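Local coordinates for uncharacterized protein (Escherichia coli UMEA 3162-1, PDB 4X5M) that carries sugar across the membrane down its concentration gradient as a homodimer, probably by rocking movements that open a cargo-binding cavity first on one and then on the other side, at residues T15-A20 and N66-F71; K25-R30 and A73-V78. All blocks are in the same frame, centred on the assembly; numbering follows the deposited sequence.

Both contacts join the first transmembrane segment to helix 60-86, at two levels of the same seam about 13 Å apart between centres. The first segment reaches them as two helices: interaction 1 takes the end of helix 3-17, interaction 2 helix 20-29. In each, two of the four touching residues are buried and two partly exposed, and a threonine methyl meets a valine; both pairs of segments meet through carbon. Interaction 1 lies nearer the middle of the chain, beside the second subunit; its two threonine hydroxyls bond back to their own helices, and neighbouring N66 binds OLB. Interaction 2, farther out, adds isoleucine and proline. L70 O and P75 CD, 3.8 Å apart, connect the two.

Interaction 1 (T15-A20 and N66-F71); sequences TTFAFA and NIVTLF. With OLB ((2S)-2,3-dihydroxypropyl (9Z)-octadec-9-enoate), chain G; OLA (oleic acid), chain E; OLA (oleic acid), chain F.
T16 opens the contact by turning its methyl toward helix 60-86: CG2, anti to the backbone N, comes 3.6 Å from V68 CG1, and the same methyl lies 4.1 Å from T69 OG1. Threonine suits a buried position in a transmembrane helix because its hydroxyl can turn back on its own backbone. T16 OG1 bonds to A12 O and T69 OG1 to A65 O, which leaves the methyl of T16 for packing. F17 follows as an outer flank, its CE1 4.2 Å from V68 CG1; the tail end of one oleic acid, C18, lies 3.9 Å from F17 CZ, so protein and lipid share this aromatic surface. F19, at the N-cap position before helix 20-29, turns to other partners, with OLB C11 over one face of its ring, 3.6 Å above the plane. The head group of that lipid is held by N66, whose ND2 donates to OLB O23 at 2.9 Å, a bent bond of 139°; ND2 also bonds to V62 O, and N66 of the second subunit grips the same lipid. The seam thus joins helix 3-17 to helix 60-86; N66 and T69 also pack on helix 37-57, and F19 meets F43 and Y40 of the second subunit edge-to-face.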
ATOM      1  N   THR A  15      -6.530  -4.100   2.692  1.00 24.22           N
ATOM      2  CA  THR A  15      -5.402  -3.233   2.354  1.00 27.62           C
ATOM      3  C   THR A  15      -5.681  -2.365   1.131  1.00 31.00           C
ATOM      4  O   THR A  15      -5.187  -1.240   1.039  1.00 33.59           O
ATOM      5  CB  THR A  15      -4.113  -4.041   2.098  1.00 25.66           C
ATOM      6  OG1 THR A  15      -4.356  -5.042   1.102  1.00 26.95           O
ATOM      7  CG2 THR A  15      -3.640  -4.701   3.379  1.00 22.57           C
ATOM      8  N   THR A  16      -6.471  -2.879   0.192  1.00 27.53           N
ATOM      9  CA  THR A  16      -6.743  -2.139  -1.038  1.00 29.44           C
ATOM     10  C   THR A  16      -7.800  -1.057  -0.829  1.00 30.70           C
ATOM     11  O   THR A  16      -7.682   0.046  -1.362  1.00 39.23           O
ATOM     12  CB  THR A  16      -7.205  -3.073  -2.177  1.00 30.74           C
ATOM     13  OG1 THR A  16      -6.285  -4.163  -2.311  1.00 34.93           O
ATOM     14  CG2 THR A  16      -7.270  -2.315  -3.492  1.00 39.38           C
ATOM     15  N   PHE A  17      -8.825  -1.371  -0.043  1.00 29.94           N
ATOM     16  CA  PHE A  17      -9.955  -0.460   0.129  1.00 31.45           C
ATOM     17  C   PHE A  17      -9.812   0.444   1.351  1.00 29.94           C
ATOM     18  O   PHE A  17     -10.647   1.321   1.577  1.00 35.25           O
ATOM     19  CB  PHE A  17     -11.261  -1.253   0.216  1.00 42.66           C
ATOM     20  CG  PHE A  17     -11.613  -1.982  -1.052  1.00 55.43           C
ATOM     21  CD1 PHE A  17     -11.185  -1.508  -2.282  1.00 51.04           C
ATOM     22  CD2 PHE A  17     -12.370  -3.141  -1.015  1.00 59.97           C
ATOM     23  CE1 PHE A  17     -11.506  -2.177  -3.451  1.00 52.58           C
ATOM     24  CE2 PHE A  17     -12.694  -3.814  -2.179  1.00 63.55           C
ATOM     25  CZ  PHE A  17     -12.262  -3.331  -3.399  1.00 50.09           C
ATOM     26  N   ALA A  18      -8.759   0.229   2.133  1.00 31.36           N
ATOM     27  CA  ALA A  18      -8.498   1.048   3.314  1.00 32.37           C
ATOM     28  C   ALA A  18      -8.352   2.519   2.949  1.00 30.25           C
ATOM     29  O   ALA A  18      -9.007   3.380   3.533  1.00 33.91           O
ATOM     30  CB  ALA A  18      -7.248   0.568   4.034  1.00 29.49           C
ATOM     31  N   PHE A  19      -7.486   2.797   1.980  1.00 25.02           N
ATOM     32  CA  PHE A  19      -7.205   4.170   1.576  1.00 30.55           C
ATOM     33  C   PHE A  19      -7.717   4.466   0.173  1.00 35.45           C
ATOM     34  O   PHE A  19      -7.358   5.479  -0.427  1.00 34.49           O
ATOM     35  CB  PHE A  19      -5.706   4.448   1.655  1.00 32.28           C
ATOM     36  CG  PHE A  19      -5.134   4.282   3.032  1.00 35.80           C
ATOM     37  CD1 PHE A  19      -5.267   5.286   3.976  1.00 40.41           C
ATOM     38  CD2 PHE A  19      -4.465   3.122   3.383  1.00 35.35           C
ATOM     39  CE1 PHE A  19      -4.744   5.137   5.245  1.00 40.91           C
ATOM     40  CE2 PHE A  19      -3.938   2.968   4.649  1.00 34.40           C
ATOM     41  CZ  PHE A  19      -4.078   3.976   5.582  1.00 33.50           C
ATOM     42  N   ALA A  20      -8.553   3.574  -0.347  1.00 29.57           N
ATOM     43  CA  ALA A  20      -9.185   3.775  -1.649  1.00 31.19           C
ATOM     44  C   ALA A  20     -10.014   5.068  -1.741  1.00 30.11           C
ATOM     45  O   ALA A  20      -9.993   5.723  -2.782  1.00 28.10           O
ATOM     46  CB  ALA A  20     -10.052   2.569  -2.005  1.00 31.94           C
ATOM     47  N   ASN A  66      -3.240  -5.957  -6.593  1.00 23.63           N
ATOM     48  CA  ASN A  66      -2.396  -5.006  -7.303  1.00 22.07           C
ATOM     49  C   ASN A  66      -3.006  -4.511  -8.611  1.00 24.21           C
ATOM     50  O   ASN A  66      -2.675  -3.424  -9.079  1.00 24.73           O
ATOM     51  CB  ASN A  66      -1.027  -5.627  -7.570  1.00 25.46           C
ATOM     52  CG  ASN A  66      -0.194  -5.749  -6.311  1.00 31.52           C
ATOM     53  OD1 ASN A  66       0.496  -4.808  -5.918  1.00 30.23           O
ATOM     54  ND2 ASN A  66      -0.251  -6.911  -5.671  1.00 25.05           N
ATOM     55  N   ILE A  67      -3.892  -5.306  -9.204  1.00 25.59           N
ATOM     56  CA  ILE A  67      -4.591  -4.867 -10.407  1.00 28.83           C
ATOM     57  C   ILE A  67      -5.549  -3.734 -10.053  1.00 25.90           C
ATOM     58  O   ILE A  67      -5.603  -2.717 -10.745  1.00 27.92           O
ATOM     59  CB  ILE A  67      -5.360  -6.019 -11.084  1.00 32.25           C
ATOM     60  CG1 ILE A  67      -4.382  -7.007 -11.720  1.00 29.55           C
ATOM     61  CG2 ILE A  67      -6.304  -5.477 -12.147  1.00 28.09           C
ATOM     62  CD1 ILE A  67      -5.043  -8.239 -12.305  1.00 34.06           C
ATOM     63  N   VAL A  68      -6.292  -3.907  -8.962  1.00 22.22           N
ATOM     64  CA  VAL A  68      -7.181  -2.858  -8.473  1.00 24.19           C
ATOM     65  C   VAL A  68      -6.372  -1.634  -8.050  1.00 24.48           C
ATOM     66  O   VAL A  68      -6.757  -0.496  -8.332  1.00 25.66           O
ATOM     67  CB  VAL A  68      -8.044  -3.344  -7.285  1.00 31.09           C
ATOM     68  CG1 VAL A  68      -8.864  -2.197  -6.718  1.00 27.37           C
ATOM     69  CG2 VAL A  68      -8.956  -4.475  -7.721  1.00 28.23           C
ATOM     70  N   THR A  69      -5.247  -1.878  -7.384  1.00 23.01           N
ATOM     71  CA  THR A  69      -4.327  -0.810  -7.001  1.00 22.93           C
ATOM     72  C   THR A  69      -3.867  -0.035  -8.231  1.00 23.99           C
ATOM     73  O   THR A  69      -3.794   1.195  -8.213  1.00 24.30           O
ATOM     74  CB  THR A  69      -3.095  -1.361  -6.253  1.00 23.62           C
ATOM     75  OG1 THR A  69      -3.515  -2.009  -5.047  1.00 24.72           O
ATOM     76  CG2 THR A  69      -2.133  -0.239  -5.903  1.00 34.23           C
ATOM     77  N   LEU A  70      -3.571  -0.764  -9.303  1.00 22.85           N
ATOM     78  CA  LEU A  70      -3.143  -0.151 -10.556  1.00 30.11           C
ATOM     79  C   LEU A  70      -4.224   0.766 -11.127  1.00 24.77           C
ATOM     80  O   LEU A  70      -3.932   1.864 -11.597  1.00 24.60           O
ATOM     81  CB  LEU A  70      -2.776  -1.229 -11.580  1.00 26.61           C
ATOM     82  CG  LEU A  70      -2.360  -0.738 -12.969  1.00 35.38           C
ATOM     83  CD1 LEU A  70      -1.093   0.101 -12.890  1.00 28.23           C
ATOM     84  CD2 LEU A  70      -2.175  -1.911 -13.921  1.00 35.12           C
ATOM     85  N   PHE A  71      -5.473   0.312 -11.072  1.00 23.57           N
ATOM     86  CA  PHE A  71      -6.597   1.089 -11.589  1.00 26.81           C
ATOM     87  C   PHE A  71      -6.907   2.307 -10.722  1.00 28.93           C
ATOM     88  O   PHE A  71      -7.652   3.197 -11.133  1.00 34.19           O
ATOM     89  CB  PHE A  71      -7.845   0.209 -11.710  1.00 30.11           C
ATOM     90  CG  PHE A  71      -7.957  -0.507 -13.027  1.00 27.80           C
ATOM     91  CD1 PHE A  71      -7.249  -1.674 -13.260  1.00 23.33           C
ATOM     92  CD2 PHE A  71      -8.775  -0.014 -14.030  1.00 30.23           C
ATOM     93  CE1 PHE A  71      -7.352  -2.334 -14.471  1.00 31.93           C
ATOM     94  CE2 PHE A  71      -8.883  -0.668 -15.242  1.00 23.99           C
ATOM     95  CZ  PHE A  71      -8.172  -1.829 -15.464  1.00 31.22           C
TER
HETATM   96  C1  OLB G 204       0.078  -3.724  -2.812  0.50 40.18           C
HETATM   97  C2  OLB G 204      -0.760  -2.616  -2.215  0.50 41.27           C
HETATM   98  C3  OLB G 204       0.126  -1.403  -2.036  0.50 41.19           C
HETATM   99  C4  OLB G 204      -0.016  -0.843  -0.633  0.50 46.06           C
HETATM  100  C5  OLB G 204       1.326  -0.309  -0.161  0.50 42.06           C
HETATM  101  O19 OLB G 204       1.038  -3.451  -3.504  0.50 37.19           O
HETATM  102  O20 OLB G 204      -0.247  -5.066  -2.555  0.50 46.79           O
HETATM  103  C21 OLB G 204       0.846  -5.943  -2.688  0.50 39.59           C
HETATM  104  C22 OLB G 204       0.481  -7.277  -2.083  0.50 42.66           C
HETATM  105  O23 OLB G 204       0.243  -8.203  -3.116  0.50 43.32           O
HETATM  106  C24 OLB G 204       1.621  -7.766  -1.224  0.50 43.19           C
HETATM  107  O25 OLB G 204       1.382  -7.390   0.113  0.50 38.42           O
HETATM  108  C6  OLB G 204       1.273   0.209   1.264  0.50 44.22           C
HETATM  109  C7  OLB G 204       0.407   1.455   1.343  0.50 49.75           C
HETATM  110  C8  OLB G 204       1.185   2.701   1.750  0.50 45.61           C
HETATM  111  C9  OLB G 204       1.177   2.912   3.257  0.50 45.08           C
HETATM  112  C10 OLB G 204       0.211   3.600   3.909  0.50 42.48           C
HETATM  113  C11 OLB G 204      -0.942   4.239   3.170  0.50 46.79           C
HETATM  114  C12 OLB G 204      -0.570   5.638   2.715  0.50 49.48           C
HETATM  115  C13 OLB G 204      -0.995   5.767   1.268  0.50 48.35           C
HETATM  116  C14 OLB G 204      -0.171   6.802   0.536  0.50 45.43           C
HETATM  117  C15 OLB G 204      -0.616   6.809  -0.908  0.50 46.41           C
HETATM  118  C16 OLB G 204      -0.365   5.439  -1.498  0.50 46.43           C
HETATM  119  C17 OLB G 204      -1.524   5.037  -2.384  0.50 42.10           C
HETATM  120  C18 OLB G 204      -1.757   3.553  -2.223  0.50 44.78           C
HETATM  121  C1  OLA E 202      -3.721 -15.181 -15.104  1.00 79.42           C
HETATM  122  O1  OLA E 202      -3.215 -15.533 -16.202  1.00 77.96           O
HETATM  123  O2  OLA E 202      -3.532 -15.875 -14.071  1.00 79.19           O
HETATM  124  C2  OLA E 202      -4.555 -13.920 -15.027  1.00 65.98           C
HETATM  125  C3  OLA E 202      -3.635 -12.722 -14.956  1.00 58.79           C
HETATM  126  C4  OLA E 202      -4.079 -11.662 -15.940  1.00 57.20           C
HETATM  127  C5  OLA E 202      -2.896 -10.771 -16.250  1.00 56.22           C
HETATM  128  C6  OLA E 202      -3.364  -9.381 -16.625  1.00 60.85           C
HETATM  129  C7  OLA E 202      -2.169  -8.454 -16.671  1.00 52.32           C
HETATM  130  C8  OLA E 202      -2.620  -7.054 -17.027  1.00 53.36           C
HETATM  131  C9  OLA E 202      -2.899  -6.281 -15.758  1.00 41.48           C
HETATM  132  C10 OLA E 202      -3.491  -5.070 -15.807  1.00 48.32           C
HETATM  133  C11 OLA E 202      -3.890  -4.460 -17.134  1.00 48.87           C
HETATM  134  C12 OLA E 202      -4.596  -3.146 -16.882  1.00 48.26           C
HETATM  135  C13 OLA E 202      -5.112  -2.577 -18.185  1.00 43.45           C
HETATM  136  C14 OLA E 202      -4.799  -1.096 -18.254  1.00 53.48           C
HETATM  137  C15 OLA E 202      -5.285  -0.400 -17.000  1.00 55.61           C
HETATM  138  C16 OLA E 202      -4.638   0.964 -16.905  1.00 51.73           C
HETATM  139  C17 OLA E 202      -4.976   1.598 -15.574  1.00 40.03           C
HETATM  140  C18 OLA E 202      -6.373   2.175 -15.626  1.00 35.36           C
HETATM  141  C12 OLA F 203     -13.954 -11.062  -2.186  1.00 58.33           C
HETATM  142  C13 OLA F 203     -13.196  -9.810  -1.805  1.00 60.52           C
HETATM  143  C14 OLA F 203     -12.194  -9.485  -2.891  1.00 54.63           C
HETATM  144  C15 OLA F 203     -11.241  -8.420  -2.395  1.00 45.91           C
HETATM  145  C16 OLA F 203     -10.085  -8.309  -3.363  1.00 40.08           C
HETATM  146  C17 OLA F 203     -10.224  -7.034  -4.165  1.00 47.69           C
HETATM  147  C18 OLA F 203      -9.396  -5.948  -3.516  1.00 43.93           C

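Interaction 2 (K25-R30 and A73-V78); sequences KTIRTR and AAPVLV. With OLA (oleic acid), chain D.
With CG1 anti to the carbonyl carbon (chi1 -65°) and CD1 stretched out beyond it (chi2 177°), I27 extends toward P75, although its CB sets out along the flank of the contact. This is a pairing of the first and third transmembrane segments in the three-segment bundle of the PQ-loop family: helices 25-29 and 73-78 run the same way at 40°, their axes 9.4 Å apart at the nearest point. The backbones come closest at I27 and V76, with their CA atoms 6.1 Å apart. The end of I27 does most of the reaching. Its CD1 packs 3.8 Å from P75 CB, the two side chains slanting past one another, while CG1 lies 4.3 Å from V76 CG2. Isoleucine suits this place, being long enough for CD1 to reach P75 while branched and stiff at CB. T26 adds its methyl: CG2 meets V76 CG1 at 4.2 Å, the two side chains crossing at about a right angle, and its hydroxyl bonds back to Q22 O within its own helix. V76, branched at CB, can thus serve T26 with one methyl and I27 with the other; Y40 of helix 37-57 and I35 of the loop before it also touch V76. Proline offers a compact apolar ring, and having no N-H it gives no bond to the preceding turn, where helix 60-86 is kinked. Oleic acid lies beside P75, its O2 3.8 Å from P75 CB, and its chain passes V78. Helix 20-29 ends just beyond the contact, where K25 O takes two bonds from T29, one from N and one from OG1 at 2.7 Å, arriving from opposite faces of the carbonyl plane.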
ATOM      1  N   LYS A  25     -11.208  10.309  -4.180  1.00 34.36           N
ATOM      2  CA  LYS A  25     -11.354  11.744  -3.952  1.00 38.75           C
ATOM      3  C   LYS A  25     -10.423  12.542  -4.859  1.00 36.15           C
ATOM      4  O   LYS A  25     -10.812  13.569  -5.415  1.00 31.65           O
ATOM      5  CB  LYS A  25     -11.071  12.089  -2.488  1.00 40.41           C
ATOM      6  CG  LYS A  25     -11.298  13.554  -2.145  1.00 48.98           C
ATOM      7  CD  LYS A  25     -10.595  13.939  -0.855  1.00 54.87           C
ATOM      8  CE  LYS A  25     -11.487  14.806   0.017  1.00 60.19           C
ATOM      9  NZ  LYS A  25     -12.121  15.913  -0.756  1.00 68.50           N
ATOM     10  N   THR A  26      -9.191  12.061  -4.996  1.00 33.49           N
ATOM     11  CA  THR A  26      -8.198  12.708  -5.847  1.00 28.22           C
ATOM     12  C   THR A  26      -8.640  12.687  -7.304  1.00 27.61           C
ATOM     13  O   THR A  26      -8.531  13.689  -8.011  1.00 35.27           O
ATOM     14  CB  THR A  26      -6.816  12.032  -5.723  1.00 33.10           C
ATOM     15  OG1 THR A  26      -6.347  12.145  -4.374  1.00 35.19           O
ATOM     16  CG2 THR A  26      -5.810  12.687  -6.660  1.00 25.73           C
ATOM     17  N   ILE A  27      -9.145  11.541  -7.745  1.00 27.40           N
ATOM     18  CA  ILE A  27      -9.648  11.392  -9.106  1.00 29.51           C
ATOM     19  C   ILE A  27     -10.852  12.301  -9.343  1.00 33.63           C
ATOM     20  O   ILE A  27     -10.978  12.927 -10.397  1.00 35.75           O
ATOM     21  CB  ILE A  27     -10.034   9.926  -9.402  1.00 35.38           C
ATOM     22  CG1 ILE A  27      -8.790   9.033  -9.367  1.00 25.70           C
ATOM     23  CG2 ILE A  27     -10.728   9.807 -10.750  1.00 29.92           C
ATOM     24  CD1 ILE A  27      -9.082   7.563  -9.578  1.00 26.84           C
ATOM     25  N   ARG A  28     -11.725  12.385  -8.343  1.00 36.64           N
ATOM     26  CA  ARG A  28     -12.942  13.181  -8.449  1.00 39.21           C
ATOM     27  C   ARG A  28     -12.658  14.683  -8.437  1.00 40.62           C
ATOM     28  O   ARG A  28     -13.211  15.432  -9.243  1.00 38.95           O
ATOM     29  CB  ARG A  28     -13.908  12.820  -7.316  1.00 33.83           C
ATOM     30  CG  ARG A  28     -15.244  13.541  -7.379  1.00 46.86           C
ATOM     31  CD  ARG A  28     -16.134  13.158  -6.206  1.00 54.68           C
ATOM     32  NE  ARG A  28     -15.485  13.422  -4.925  1.00 62.56           N
ATOM     33  CZ  ARG A  28     -15.474  14.608  -4.324  1.00 61.50           C
ATOM     34  NH1 ARG A  28     -16.078  15.645  -4.887  1.00 65.46           N
ATOM     35  NH2 ARG A  28     -14.858  14.757  -3.160  1.00 60.04           N
ATOM     36  N   THR A  29     -11.793  15.120  -7.527  1.00 38.65           N
ATOM     37  CA  THR A  29     -11.527  16.546  -7.349  1.00 39.34           C
ATOM     38  C   THR A  29     -10.364  17.050  -8.197  1.00 37.77           C
ATOM     39  O   THR A  29     -10.185  18.261  -8.350  1.00 40.20           O
ATOM     40  CB  THR A  29     -11.228  16.882  -5.873  1.00 40.23           C
ATOM     41  OG1 THR A  29     -10.039  16.199  -5.456  1.00 40.46           O
ATOM     42  CG2 THR A  29     -12.388  16.466  -4.985  1.00 39.34           C
ATOM     43  N   ARG A  30      -9.575  16.121  -8.736  1.00 35.02           N
ATOM     44  CA  ARG A  30      -8.389  16.452  -9.530  1.00 32.39           C
ATOM     45  C   ARG A  30      -7.391  17.301  -8.742  1.00 38.49           C
ATOM     46  O   ARG A  30      -6.585  18.028  -9.322  1.00 38.91           O
ATOM     47  CB  ARG A  30      -8.783  17.170 -10.824  1.00 39.76           C
ATOM     48  CG  ARG A  30      -9.569  16.314 -11.805  1.00 38.26           C
ATOM     49  CD  ARG A  30      -9.882  17.087 -13.076  1.00 51.38           C
ATOM     50  NE  ARG A  30     -10.442  16.228 -14.115  1.00 60.42           N
ATOM     51  CZ  ARG A  30     -11.744  16.046 -14.316  1.00 63.53           C
ATOM     52  NH1 ARG A  30     -12.629  16.668 -13.549  1.00 71.83           N
ATOM     53  NH2 ARG A  30     -12.160  15.245 -15.287  1.00 53.46           N
ATOM     54  N   ALA A  73      -4.127   3.835  -8.752  1.00 30.46           N
ATOM     55  CA  ALA A  73      -2.890   4.609  -8.692  1.00 30.02           C
ATOM     56  C   ALA A  73      -2.548   5.284 -10.018  1.00 24.20           C
ATOM     57  O   ALA A  73      -2.106   6.432 -10.038  1.00 26.96           O
ATOM     58  CB  ALA A  73      -1.737   3.718  -8.248  1.00 24.76           C
ATOM     59  N   ALA A  74      -2.744   4.568 -11.122  1.00 23.76           N
ATOM     60  CA  ALA A  74      -2.411   5.099 -12.443  1.00 26.25           C
ATOM     61  C   ALA A  74      -3.188   6.377 -12.801  1.00 26.95           C
ATOM     62  O   ALA A  74      -2.587   7.331 -13.293  1.00 26.80           O
ATOM     63  CB  ALA A  74      -2.623   4.030 -13.519  1.00 29.96           C
ATOM     64  N   PRO A  75      -4.517   6.409 -12.563  1.00 26.02           N
ATOM     65  CA  PRO A  75      -5.219   7.666 -12.851  1.00 28.25           C
ATOM     66  C   PRO A  75      -4.736   8.829 -11.987  1.00 24.76           C
ATOM     67  O   PRO A  75      -4.722   9.967 -12.456  1.00 24.49           O
ATOM     68  CB  PRO A  75      -6.682   7.331 -12.538  1.00 31.70           C
ATOM     69  CG  PRO A  75      -6.773   5.865 -12.716  1.00 35.84           C
ATOM     70  CD  PRO A  75      -5.469   5.339 -12.205  1.00 29.21           C
ATOM     71  N   VAL A  76      -4.350   8.543 -10.747  1.00 27.21           N
ATOM     72  CA  VAL A  76      -3.827   9.570  -9.850  1.00 25.22           C
ATOM     73  C   VAL A  76      -2.549  10.192 -10.411  1.00 26.84           C
ATOM     74  O   VAL A  76      -2.388  11.414 -10.404  1.00 27.43           O
ATOM     75  CB  VAL A  76      -3.550   9.001  -8.442  1.00 27.24           C
ATOM     76  CG1 VAL A  76      -2.768  10.000  -7.601  1.00 27.99           C
ATOM     77  CG2 VAL A  76      -4.854   8.632  -7.755  1.00 29.05           C
ATOM     78  N   LEU A  77      -1.647   9.350 -10.909  1.00 24.73           N
ATOM     79  CA  LEU A  77      -0.405   9.837 -11.502  1.00 23.36           C
ATOM     80  C   LEU A  77      -0.682  10.630 -12.778  1.00 25.48           C
ATOM     81  O   LEU A  77      -0.051  11.659 -13.023  1.00 24.19           O
ATOM     82  CB  LEU A  77       0.552   8.678 -11.797  1.00 25.99           C
ATOM     83  CG  LEU A  77       1.891   9.065 -12.437  1.00 24.75           C
ATOM     84  CD1 LEU A  77       2.587  10.146 -11.626  1.00 28.83           C
ATOM     85  CD2 LEU A  77       2.794   7.853 -12.591  1.00 26.97           C
ATOM     86  N   VAL A  78      -1.630  10.149 -13.581  1.00 27.19           N
ATOM     87  CA  VAL A  78      -2.021  10.834 -14.812  1.00 27.56           C
ATOM     88  C   VAL A  78      -2.483  12.262 -14.536  1.00 26.95           C
ATOM     89  O   VAL A  78      -2.004  13.210 -15.157  1.00 28.49           O
ATOM     90  CB  VAL A  78      -3.148  10.079 -15.550  1.00 28.27           C
ATOM     91  CG1 VAL A  78      -3.796  10.978 -16.596  1.00 31.00           C
ATOM     92  CG2 VAL A  78      -2.611   8.814 -16.193  1.00 28.77           C
TER
HETATM   93  C1  OLA D 201      -8.656  10.823 -15.364  1.00 58.73           C
HETATM   94  O1  OLA D 201      -8.586  12.054 -15.618  1.00 52.61           O
HETATM   95  O2  OLA D 201      -7.692  10.237 -14.803  1.00 65.11           O
HETATM   96  C2  OLA D 201      -9.898  10.043 -15.732  1.00 56.58           C
HETATM   97  C3  OLA D 201      -9.601   8.562 -15.643  1.00 50.18           C
HETATM   98  C4  OLA D 201      -9.135   8.057 -16.991  1.00 55.98           C
HETATM   99  C5  OLA D 201      -8.422   6.734 -16.817  1.00 47.17           C
HETATM  100  C6  OLA D 201      -7.188   6.715 -17.691  1.00 49.69           C
HETATM  101  C7  OLA D 201      -6.075   5.975 -16.982  1.00 47.76           C
HETATM  102  C8  OLA D 201      -4.842   5.945 -17.859  1.00 47.37           C
HETATM  103  C9  OLA D 201      -5.034   4.933 -18.967  1.00 45.74           C
HETATM  104  C10 OLA D 201      -3.972   4.282 -19.483  1.00 54.55           C
HETATM  105  C11 OLA D 201      -2.579   4.552 -18.956  1.00 40.99           C
HETATM  106  C12 OLA D 201      -1.613   3.550 -19.552  1.00 41.07           C
HETATM  107  C13 OLA D 201      -1.741   2.229 -18.826  1.00 47.10           C
HETATM  108  C14 OLA D 201      -1.158   1.118 -19.670  1.00 45.18           C
HETATM  109  C15 OLA D 201      -1.311  -0.201 -18.944  1.00 47.36           C
HETATM  110  C16 OLA D 201      -0.696  -1.318 -19.760  1.00 48.88           C
HETATM  111  C17 OLA D 201      -0.359  -2.472 -18.842  1.00 42.51           C
HETATM  112  C18 OLA D 201      -0.009  -3.693 -19.663  1.00 42.50           C